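Local coordinates for putative cathepsin d (PDB 5N7Q), which probably cleaves proteins as an aspartic endopeptidase of the pepsin-like A1 family, and binds the inhibitor pepstatin A, at residues Y196-D202 with G221-A226; T271-S275 with W312-F318; P5-P9 with I95-K99. All blocks are in the same frame, centred on the assembly; numbering follows the deposited sequence.

Contact 1. Residues Y196-D202 with G221-A226; sequences YWQFHVD and GCEAIA
Ile-225 meets Tyr-196 with both of its branches: CD1 lies over one face of the phenol ring, 4.1 Å from the ring centroid in a CH-pi contact, while CG2 comes within 3.5 Å of Tyr-196 CB. This division follows from the torsion of Ile-225, whose CG1 stands between the backbone N and the carbonyl carbon (chi1 73°) and carries CD1 out toward the ring. On the same side of the sheet, Gln-198 runs out extended and crosses Glu-223 at about a right angle. Its NE2 gives a fairly straight hydrogen bond to the anti lone pair of Glu-223 OE1 (2.9 Å, 163° at the hydrogen), with the acceptor near the amide plane; in this conformer OE1 takes bonds from both Gln-198 and Thr-192. On the other side, Val-201 CG2 packs 3.6 Å from Ala-224 CB, the ring of Phe-199 carries Ala-224 O over the rim of one face, and Cys-222 SG, tied to Cys-218 in a disulfide, rests 3.8 Å from Val-201 CB. Between the two layers of side chains an antiparallel ladder sets the register: Phe-199 and Ala-224 exchange two backbone bonds, as do Val-201 and Cys-222, and Ala-226 N reaches Trp-197 O at 3.0 Å. A water prolongs the ladder from Trp-197 N to Ala-226 O. Farther out, Tyr-196 OH bonds to the backbone of the bound peptide. Strand 222-226, held between 198-206 (antiparallel) and 312-314 (parallel), leads into the Asp-Thr-Gly signature of the C-terminal lobe, whose Asp-227 is predicted to be catalytic.

Contact 2. Residues T271-S275 with W312-F318; sequences TFTIS and WILGDVF
Phe-272 and Trp-312 meet as an offset edge-to-face pair, the phenyl CE2 standing above the rim of one indole face, with the planes at 84° and the centroids 5.8 Å apart. In a second such pair the phenyl ring of Phe-272 supplies the face, toward which the edge of Phe-318 is turned at 74°. Leu-314 fits between the aromatics with its two methyls divided: CD1 sits over the centre of one Phe-318 face, and CD2 makes an off-centre CH-pi contact with Phe-272, 4.2 Å from its centroid. Ile-274 adds its tip, CD1 lying 3.9 Å from Phe-318 CZ. Phe-318 turns its ring from the short helix 316-319 toward strand 270-274 because its CG lies opposite the backbone N (chi1 -167°). The contact is wholly apolar, and all five touching residues are buried. Ile-233 packs on Phe-272, Trp-312 and Leu-314, while Tyr-322 and Phe-335 extend the aromatic surroundings of Phe-318. The two strand segments run nearly perpendicular, with axes 11.8 Å apart, so side chains rather than backbones span the gap. This aromatic cluster joins strands 270-274 and 312-314 to the following helix, and forms part of the hydrophobic core of the C-terminal lobe of a pepsin-like fold.

Contact 3. Residues P5-P9 with I95-K99; sequences PYPEP and IGSAK
Tyr-6 receives the methyl of Ala-98 almost squarely on one face of its ring: CB stands 3.6 Å from the centroid and only 9° off the ring normal, a well-centred CH-pi contact. The ring is brought there by a first torsion of -47°, which sets CG beside the backbone N and opposite the carbonyl carbon. At the edge of the same ring, in its plane, lies Ser-97 OG, 3.5 Å from Tyr-6 CD1. Thus two consecutive residues, Ser-97 and Ala-98, border one ring, one at its edge and one over its face. The serine hydroxyl takes the place between its backbone N and carbonyl carbon, and a water connects it to Pro-5 O.

Glu-8 is shaped differently. Its CG points opposite the backbone N, but the chain then bends at chi2 (69°), bringing OE1 to 3.6 Å from Ile-95 CG2, and the two side chains cross at about a right angle. Another water donates to Glu-8 OE1 at 2.8 Å and accepts from Gly-96 N at 2.9 Å, bridging carboxylate and turn where a direct bond is absent. The turn itself is type II' from Ile-95 to Ala-98, closed by Ala-98 N bonding to Ile-95 O, with Gly-96 at positive phi.

The hairpin of strands 82-95 and 98-101 thereby rests against the beginning of strand 6-13. Strand 170-174 pairs with strand 6-13 and sends Phe-174 onto Glu-8 and Ile-95; helix 140-146 contributes Met-144 to Tyr-6 and Ala-98, and Tyr-6 OH bonds to Leu-149 O.

Contacts 1 and 2 belong to one sheet system and touch: strand 198-206 neighbours 270-274, and 222-226 neighbours 312-314, with probable backbone hydrogen bonds between Ile-225 and both Trp-312 and Leu-314. Their centres lie about 8 Å apart, yet their chemistry differs. Contact 1, partly buried, relies on a backbone ladder with a polar pair on one face, whereas contact 2 is fully buried and made of apolar side chains alone. Contact 3 stands apart, its centre about 29 Å from that of contact 1 and about 27 Å from that of contact 2. Mostly buried but with an exposed turn, it combines ring packing with water bridges in place of direct hydrogen bonds.

Contact 1. Residues Y196-D202 with G221-A226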
loop_
_atom_site.group_PDB
_atom_site.type_symbol
_atom_site.label_atom_id
_atom_site.label_comp_id
_atom_site.label_asym_id
_atom_site.label_seq_id
_atom_site.Cartn_x
_atom_site.Cartn_y
_atom_site.Cartn_z
ATOM N N TYR A 196 5.851 -10.294 2.324
ATOM C CA TYR A 196 4.890 -9.530 1.560
ATOM C C TYR A 196 3.708 -10.438 1.219
ATOM O O TYR A 196 3.758 -11.670 1.397
ATOM C CB TYR A 196 5.497 -8.991 0.265
ATOM C CG TYR A 196 6.780 -8.181 0.412
ATOM C CD1 TYR A 196 6.815 -7.012 1.150
ATOM C CD2 TYR A 196 7.933 -8.545 -0.284
ATOM C CE1 TYR A 196 7.979 -6.267 1.274
ATOM C CE2 TYR A 196 9.103 -7.797 -0.196
ATOM C CZ TYR A 196 9.116 -6.653 0.590
ATOM O OH TYR A 196 10.295 -5.915 0.681
ATOM N N TRP A 197 2.660 -9.827 0.713
ATOM C CA TRP A 197 1.556 -10.549 0.095
ATOM C C TRP A 197 1.954 -10.890 -1.337
ATOM O O TRP A 197 1.649 -10.156 -2.274
ATOM C CB TRP A 197 0.283 -9.718 0.160
ATOM C CG TRP A 197 -0.300 -9.689 1.540
ATOM C CD1 TRP A 197 -0.082 -8.750 2.528
ATOM C CD2 TRP A 197 -1.232 -10.634 2.086
ATOM N NE1 TRP A 197 -0.824 -9.077 3.641
ATOM C CE2 TRP A 197 -1.548 -10.207 3.381
ATOM C CE3 TRP A 197 -1.852 -11.787 1.579
ATOM C CZ2 TRP A 197 -2.446 -10.896 4.189
ATOM C CZ3 TRP A 197 -2.718 -12.471 2.360
ATOM C CH2 TRP A 197 -3.041 -12.005 3.662
ATOM N N GLN A 198 2.753 -11.951 -1.466
ATOM C CA GLN A 198 3.489 -12.286 -2.684
ATOM C C GLN A 198 2.875 -13.490 -3.390
ATOM O O GLN A 198 2.396 -14.423 -2.727
ATOM C CB GLN A 198 4.944 -12.569 -2.325
ATOM C CG GLN A 198 5.901 -12.711 -3.506
ATOM C CD GLN A 198 7.346 -12.731 -3.077
ATOM O OE1 GLN A 198 7.753 -12.011 -2.149
ATOM N NE2 GLN A 198 8.137 -13.558 -3.734
ATOM N N PHE A 199 2.902 -13.471 -4.711
ATOM C CA PHE A 199 2.285 -14.527 -5.528
ATOM C C PHE A 199 2.891 -14.548 -6.917
ATOM O O PHE A 199 3.635 -13.647 -7.295
ATOM C CB PHE A 199 0.753 -14.322 -5.605
ATOM C CG PHE A 199 0.367 -12.929 -5.983
ATOM C CD1 PHE A 199 0.247 -12.563 -7.317
ATOM C CD2 PHE A 199 0.190 -11.951 -5.010
ATOM C CE1 PHE A 199 -0.075 -11.257 -7.668
ATOM C CE2 PHE A 199 -0.135 -10.657 -5.364
ATOM C CZ PHE A 199 -0.257 -10.300 -6.689
ATOM N N HIS A 200 2.530 -15.592 -7.655
ATOM C CA HIS A 200 3.002 -15.778 -9.033
ATOM C C HIS A 200 2.072 -15.113 -10.039
ATOM O O HIS A 200 0.839 -15.198 -9.961
ATOM C CB HIS A 200 3.107 -17.278 -9.310
ATOM C CG HIS A 200 3.609 -17.607 -10.682
ATOM N ND1 HIS A 200 4.926 -17.459 -11.042
ATOM C CD2 HIS A 200 2.969 -18.084 -11.775
ATOM C CE1 HIS A 200 5.078 -17.823 -12.301
ATOM N NE2 HIS A 200 3.904 -18.185 -12.772
ATOM N N VAL A 201 2.690 -14.421 -11.003
ATOM C CA VAL A 201 2.016 -13.817 -12.159
ATOM C C VAL A 201 2.420 -14.585 -13.435
ATOM O O VAL A 201 3.592 -14.957 -13.594
ATOM C CB VAL A 201 2.371 -12.319 -12.255
ATOM C CG1 VAL A 201 1.920 -11.718 -13.574
ATOM C CG2 VAL A 201 1.774 -11.580 -11.053
ATOM N N ASP A 202 1.446 -14.791 -14.315
ATOM C CA ASP A 202 1.663 -15.574 -15.538
ATOM C C ASP A 202 2.282 -14.768 -16.662
ATOM O O ASP A 202 3.000 -15.360 -17.459
ATOM C CB ASP A 202 0.359 -16.157 -16.063
ATOM C CG ASP A 202 -0.344 -17.070 -15.065
ATOM O OD1 ASP A 202 0.304 -17.649 -14.178
ATOM O OD2 ASP A 202 -1.583 -17.186 -15.161
ATOM N N GLY A 221 6.718 -16.119 -16.822
ATOM C CA GLY A 221 6.163 -15.992 -15.480
ATOM C C GLY A 221 7.058 -15.174 -14.580
ATOM O O GLY A 221 8.261 -15.038 -14.813
ATOM N N CYS A 222 6.483 -14.669 -13.496
ATOM C CA CYS A 222 7.222 -13.800 -12.594
ATOM C C CYS A 222 6.517 -13.752 -11.261
ATOM O O CYS A 222 5.440 -14.312 -11.124
ATOM C CB CYS A 222 7.368 -12.381 -13.203
ATOM S SG CYS A 222 5.811 -11.651 -13.703
ATOM N N GLU A 223 7.145 -13.087 -10.293
ATOM C CA GLU A 223 6.618 -12.944 -8.919
ATOM C C GLU A 223 6.156 -11.493 -8.762
ATOM O O GLU A 223 6.712 -10.572 -9.387
ATOM C CB GLU A 223 7.668 -13.287 -7.824
ATOM C CG GLU A 223 8.035 -14.772 -7.572
ATOM C CD GLU A 223 7.009 -15.596 -6.751
ATOM O OE1 GLU A 223 6.972 -15.571 -5.457
ATOM O OE2 GLU A 223 6.290 -16.363 -7.434
ATOM N N ALA A 224 5.150 -11.275 -7.916
ATOM C CA ALA A 224 4.608 -9.957 -7.629
ATOM C C ALA A 224 4.113 -9.898 -6.195
ATOM O O ALA A 224 3.896 -10.916 -5.554
ATOM C CB ALA A 224 3.433 -9.643 -8.556
ATOM N N ILE A 225 3.885 -8.685 -5.706
ATOM C CA ILE A 225 3.205 -8.453 -4.410
ATOM C C ILE A 225 2.062 -7.477 -4.605
ATOM O O ILE A 225 2.103 -6.638 -5.527
ATOM C CB ILE A 225 4.187 -7.966 -3.293
ATOM C CG1 ILE A 225 4.629 -6.503 -3.514
ATOM C CG2 ILE A 225 5.409 -8.899 -3.240
ATOM C CD1 ILE A 225 5.470 -5.917 -2.392
ATOM N N ALA A 226 1.074 -7.549 -3.734
ATOM C CA ALA A 226 -0.005 -6.564 -3.686
ATOM C C ALA A 226 0.295 -5.599 -2.545
ATOM O O ALA A 226 0.299 -6.000 -1.400
ATOM C CB ALA A 226 -1.335 -7.243 -3.480
HETATM O O HOH W 1 2.637 -6.981 0.100
#

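Contact 2. Residues T271-S275 with W312-F318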
loop_
_atom_site.group_PDB
_atom_site.type_symbol
_atom_site.label_atom_id
_atom_site.label_comp_id
_atom_site.label_asym_id
_atom_site.label_seq_id
_atom_site.Cartn_x
_atom_site.Cartn_y
_atom_site.Cartn_z
ATOM N N THR A 271 -1.827 -5.293 -19.579
ATOM C CA THR A 271 -2.589 -6.399 -18.982
ATOM C C THR A 271 -1.698 -7.327 -18.178
ATOM O O THR A 271 -0.650 -7.770 -18.669
ATOM C CB THR A 271 -3.298 -7.178 -20.086
ATOM O OG1 THR A 271 -4.138 -6.292 -20.829
ATOM C CG2 THR A 271 -4.135 -8.339 -19.512
ATOM N N PHE A 272 -2.136 -7.662 -16.953
ATOM C CA PHE A 272 -1.483 -8.633 -16.062
ATOM C C PHE A 272 -2.338 -9.875 -16.029
ATOM O O PHE A 272 -3.554 -9.789 -15.850
ATOM C CB PHE A 272 -1.351 -8.075 -14.634
ATOM C CG PHE A 272 -0.322 -7.004 -14.520
ATOM C CD1 PHE A 272 -0.609 -5.720 -14.989
ATOM C CD2 PHE A 272 0.936 -7.260 -13.984
ATOM C CE1 PHE A 272 0.357 -4.728 -14.932
ATOM C CE2 PHE A 272 1.899 -6.270 -13.932
ATOM C CZ PHE A 272 1.612 -5.010 -14.409
ATOM N N THR A 273 -1.726 -11.022 -16.295
ATOM C CA THR A 273 -2.441 -12.293 -16.276
ATOM C C THR A 273 -2.107 -12.989 -14.965
ATOM O O THR A 273 -0.950 -13.263 -14.674
ATOM C CB THR A 273 -2.088 -13.172 -17.479
ATOM O OG1 THR A 273 -2.496 -12.497 -18.684
ATOM C CG2 THR A 273 -2.843 -14.524 -17.373
ATOM N N ILE A 274 -3.140 -13.279 -14.172
ATOM C CA ILE A 274 -2.979 -13.843 -12.842
ATOM C C ILE A 274 -3.999 -14.953 -12.703
ATOM O O ILE A 274 -5.170 -14.749 -12.994
ATOM C CB ILE A 274 -3.223 -12.774 -11.731
ATOM C CG1 ILE A 274 -2.371 -11.510 -11.994
ATOM C CG2 ILE A 274 -2.974 -13.389 -10.367
ATOM C CD1 ILE A 274 -2.711 -10.344 -11.069
ATOM N N SER A 275 -3.539 -16.135 -12.319
ATOM C CA SER A 275 -4.399 -17.336 -12.272
ATOM C C SER A 275 -5.155 -17.572 -13.592
ATOM O O SER A 275 -6.303 -18.007 -13.600
ATOM C CB SER A 275 -5.340 -17.286 -11.059
ATOM O OG SER A 275 -4.587 -17.351 -9.844
ATOM N N TRP A 312 7.424 -7.736 -9.240
ATOM C CA TRP A 312 6.601 -6.582 -9.542
ATOM C C TRP A 312 5.819 -6.214 -8.308
ATOM O O TRP A 312 5.247 -7.088 -7.632
ATOM C CB TRP A 312 5.596 -6.914 -10.652
ATOM C CG TRP A 312 6.234 -7.229 -11.993
ATOM C CD1 TRP A 312 6.874 -8.382 -12.348
ATOM C CD2 TRP A 312 6.257 -6.386 -13.164
ATOM N NE1 TRP A 312 7.291 -8.317 -13.661
ATOM C CE2 TRP A 312 6.933 -7.100 -14.182
ATOM C CE3 TRP A 312 5.767 -5.102 -13.446
ATOM C CZ2 TRP A 312 7.146 -6.560 -15.458
ATOM C CZ3 TRP A 312 5.978 -4.576 -14.711
ATOM C CH2 TRP A 312 6.649 -5.315 -15.703
ATOM N N ILE A 313 5.795 -4.935 -7.981
ATOM C CA ILE A 313 4.917 -4.462 -6.909
ATOM C C ILE A 313 3.663 -3.874 -7.550
ATOM O O ILE A 313 3.747 -2.873 -8.299
ATOM C CB ILE A 313 5.574 -3.409 -6.006
ATOM C CG1 ILE A 313 6.847 -3.949 -5.309
ATOM C CG2 ILE A 313 4.556 -2.932 -4.973
ATOM C CD1 ILE A 313 7.606 -2.912 -4.486
ATOM N N LEU A 314 2.532 -4.499 -7.286
ATOM C CA LEU A 314 1.230 -4.017 -7.734
ATOM C C LEU A 314 0.690 -3.075 -6.664
ATOM O O LEU A 314 0.163 -3.492 -5.655
ATOM C CB LEU A 314 0.300 -5.200 -8.004
ATOM C CG LEU A 314 0.779 -6.235 -9.037
ATOM C CD1 LEU A 314 -0.297 -7.248 -9.334
ATOM C CD2 LEU A 314 1.224 -5.541 -10.310
ATOM N N GLY A 315 0.903 -1.786 -6.871
ATOM C CA GLY A 315 0.459 -0.731 -5.975
ATOM C C GLY A 315 -0.885 -0.174 -6.392
ATOM O O GLY A 315 -1.668 -0.859 -7.057
ATOM N N ASP A 316 -1.158 1.066 -5.962
ATOM C CA ASP A 316 -2.492 1.644 -6.044
ATOM C C ASP A 316 -3.003 1.750 -7.486
ATOM O O ASP A 316 -4.201 1.674 -7.738
ATOM C CB ASP A 316 -2.544 3.021 -5.379
ATOM C CG ASP A 316 -2.099 3.019 -3.921
ATOM O OD1 ASP A 316 -2.220 1.947 -3.253
ATOM O OD2 ASP A 316 -1.642 4.098 -3.434
ATOM N N VAL A 317 -2.104 1.915 -8.449
ATOM C CA VAL A 317 -2.519 1.893 -9.868
ATOM C C VAL A 317 -3.318 0.630 -10.220
ATOM O O VAL A 317 -4.297 0.691 -10.973
ATOM C CB VAL A 317 -1.284 2.046 -10.789
ATOM C CG1 VAL A 317 -1.559 1.521 -12.184
ATOM C CG2 VAL A 317 -0.841 3.487 -10.800
ATOM N N PHE A 318 -2.903 -0.517 -9.666
ATOM C CA PHE A 318 -3.598 -1.807 -9.857
ATOM C C PHE A 318 -4.720 -2.039 -8.861
ATOM O O PHE A 318 -5.812 -2.512 -9.231
ATOM C CB PHE A 318 -2.596 -2.987 -9.772
ATOM C CG PHE A 318 -3.137 -4.298 -10.241
ATOM C CD1 PHE A 318 -3.107 -4.632 -11.586
ATOM C CD2 PHE A 318 -3.690 -5.203 -9.355
ATOM C CE1 PHE A 318 -3.604 -5.835 -12.027
ATOM C CE2 PHE A 318 -4.215 -6.403 -9.804
ATOM C CZ PHE A 318 -4.156 -6.736 -11.116
#

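Contact 3. Residues P5-P9 with I95-K99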
loop_
_atom_site.group_PDB
_atom_site.type_symbol
_atom_site.label_atom_id
_atom_site.label_comp_id
_atom_site.label_asym_id
_atom_site.label_seq_id
_atom_site.Cartn_x
_atom_site.Cartn_y
_atom_site.Cartn_z
ATOM N N PRO A 5 -17.696 -6.965 10.980
ATOM C CA PRO A 5 -16.422 -6.429 10.475
ATOM C C PRO A 5 -16.248 -4.958 10.831
ATOM O O PRO A 5 -17.182 -4.313 11.329
ATOM C CB PRO A 5 -16.579 -6.609 8.973
ATOM C CG PRO A 5 -18.031 -6.304 8.758
ATOM C CD PRO A 5 -18.721 -6.995 9.913
ATOM N N TYR A 6 -15.058 -4.432 10.570
ATOM C CA TYR A 6 -14.702 -3.054 10.963
ATOM C C TYR A 6 -14.297 -2.268 9.719
ATOM O O TYR A 6 -13.200 -2.468 9.205
ATOM C CB TYR A 6 -13.570 -3.020 12.016
ATOM C CG TYR A 6 -13.822 -3.993 13.135
ATOM C CD1 TYR A 6 -14.641 -3.667 14.215
ATOM C CD2 TYR A 6 -13.266 -5.246 13.082
ATOM C CE1 TYR A 6 -14.878 -4.586 15.221
ATOM C CE2 TYR A 6 -13.480 -6.178 14.080
ATOM C CZ TYR A 6 -14.277 -5.847 15.154
ATOM O OH TYR A 6 -14.514 -6.816 16.133
ATOM N N PRO A 7 -15.195 -1.394 9.213
ATOM C CA PRO A 7 -14.846 -0.588 8.040
ATOM C C PRO A 7 -13.967 0.583 8.409
ATOM O O PRO A 7 -14.343 1.388 9.267
ATOM C CB PRO A 7 -16.212 -0.127 7.493
ATOM C CG PRO A 7 -17.104 -0.152 8.671
ATOM C CD PRO A 7 -16.603 -1.188 9.609
ATOM N N GLU A 8 -12.810 0.688 7.770
ATOM C CA GLU A 8 -11.899 1.767 8.014
ATOM C C GLU A 8 -11.904 2.709 6.792
ATOM O O GLU A 8 -11.421 2.340 5.719
ATOM C CB GLU A 8 -10.496 1.232 8.269
ATOM C CG GLU A 8 -9.386 2.286 8.301
ATOM C CD GLU A 8 -9.418 3.227 9.476
ATOM O OE1 GLU A 8 -10.282 3.050 10.365
ATOM O OE2 GLU A 8 -8.553 4.148 9.527
ATOM N N PRO A 9 -12.472 3.908 6.948
ATOM C CA PRO A 9 -12.549 4.826 5.808
ATOM C C PRO A 9 -11.238 5.505 5.513
ATOM O O PRO A 9 -10.561 5.952 6.440
ATOM C CB PRO A 9 -13.582 5.851 6.262
ATOM C CG PRO A 9 -13.377 5.909 7.729
ATOM C CD PRO A 9 -13.072 4.516 8.164
ATOM N N ILE A 95 -9.349 0.772 15.743
ATOM C CA ILE A 95 -9.755 0.923 14.350
ATOM C C ILE A 95 -11.273 0.752 14.315
ATOM O O ILE A 95 -11.789 -0.310 14.660
ATOM C CB ILE A 95 -9.125 -0.145 13.449
ATOM C CG1 ILE A 95 -7.600 0.003 13.432
ATOM C CG2 ILE A 95 -9.738 -0.084 12.050
ATOM C CD1 ILE A 95 -6.882 -1.154 12.762
ATOM N N GLY A 96 -11.985 1.829 14.006
ATOM C CA GLY A 96 -13.437 1.837 14.141
ATOM C C GLY A 96 -13.818 1.403 15.549
ATOM O O GLY A 96 -13.264 1.936 16.524
ATOM N N SER A 97 -14.719 0.434 15.664
ATOM C CA SER A 97 -15.150 -0.074 16.967
ATOM C C SER A 97 -14.280 -1.224 17.481
ATOM O O SER A 97 -14.556 -1.782 18.548
ATOM C CB SER A 97 -16.632 -0.490 16.908
ATOM O OG SER A 97 -16.779 -1.645 16.114
ATOM N N ALA A 98 -13.215 -1.574 16.762
ATOM C CA ALA A 98 -12.297 -2.608 17.219
ATOM C C ALA A 98 -11.341 -2.013 18.244
ATOM O O ALA A 98 -10.746 -0.982 17.977
ATOM C CB ALA A 98 -11.505 -3.200 16.068
ATOM N N LYS A 99 -11.210 -2.691 19.373
ATOM C CA LYS A 99 -10.277 -2.313 20.447
ATOM C C LYS A 99 -9.216 -3.388 20.539
ATOM O O LYS A 99 -9.471 -4.484 21.038
ATOM C CB LYS A 99 -10.990 -2.204 21.791
ATOM C CG LYS A 99 -12.225 -1.335 21.782
ATOM C CD LYS A 99 -11.932 0.117 22.085
ATOM C CE LYS A 99 -13.215 0.889 22.362
ATOM N NZ LYS A 99 -13.020 1.961 23.375
HETATM O O HOH W 2 -18.049 -2.169 13.334
HETATM O O HOH W 3 -11.063 4.276 12.741
#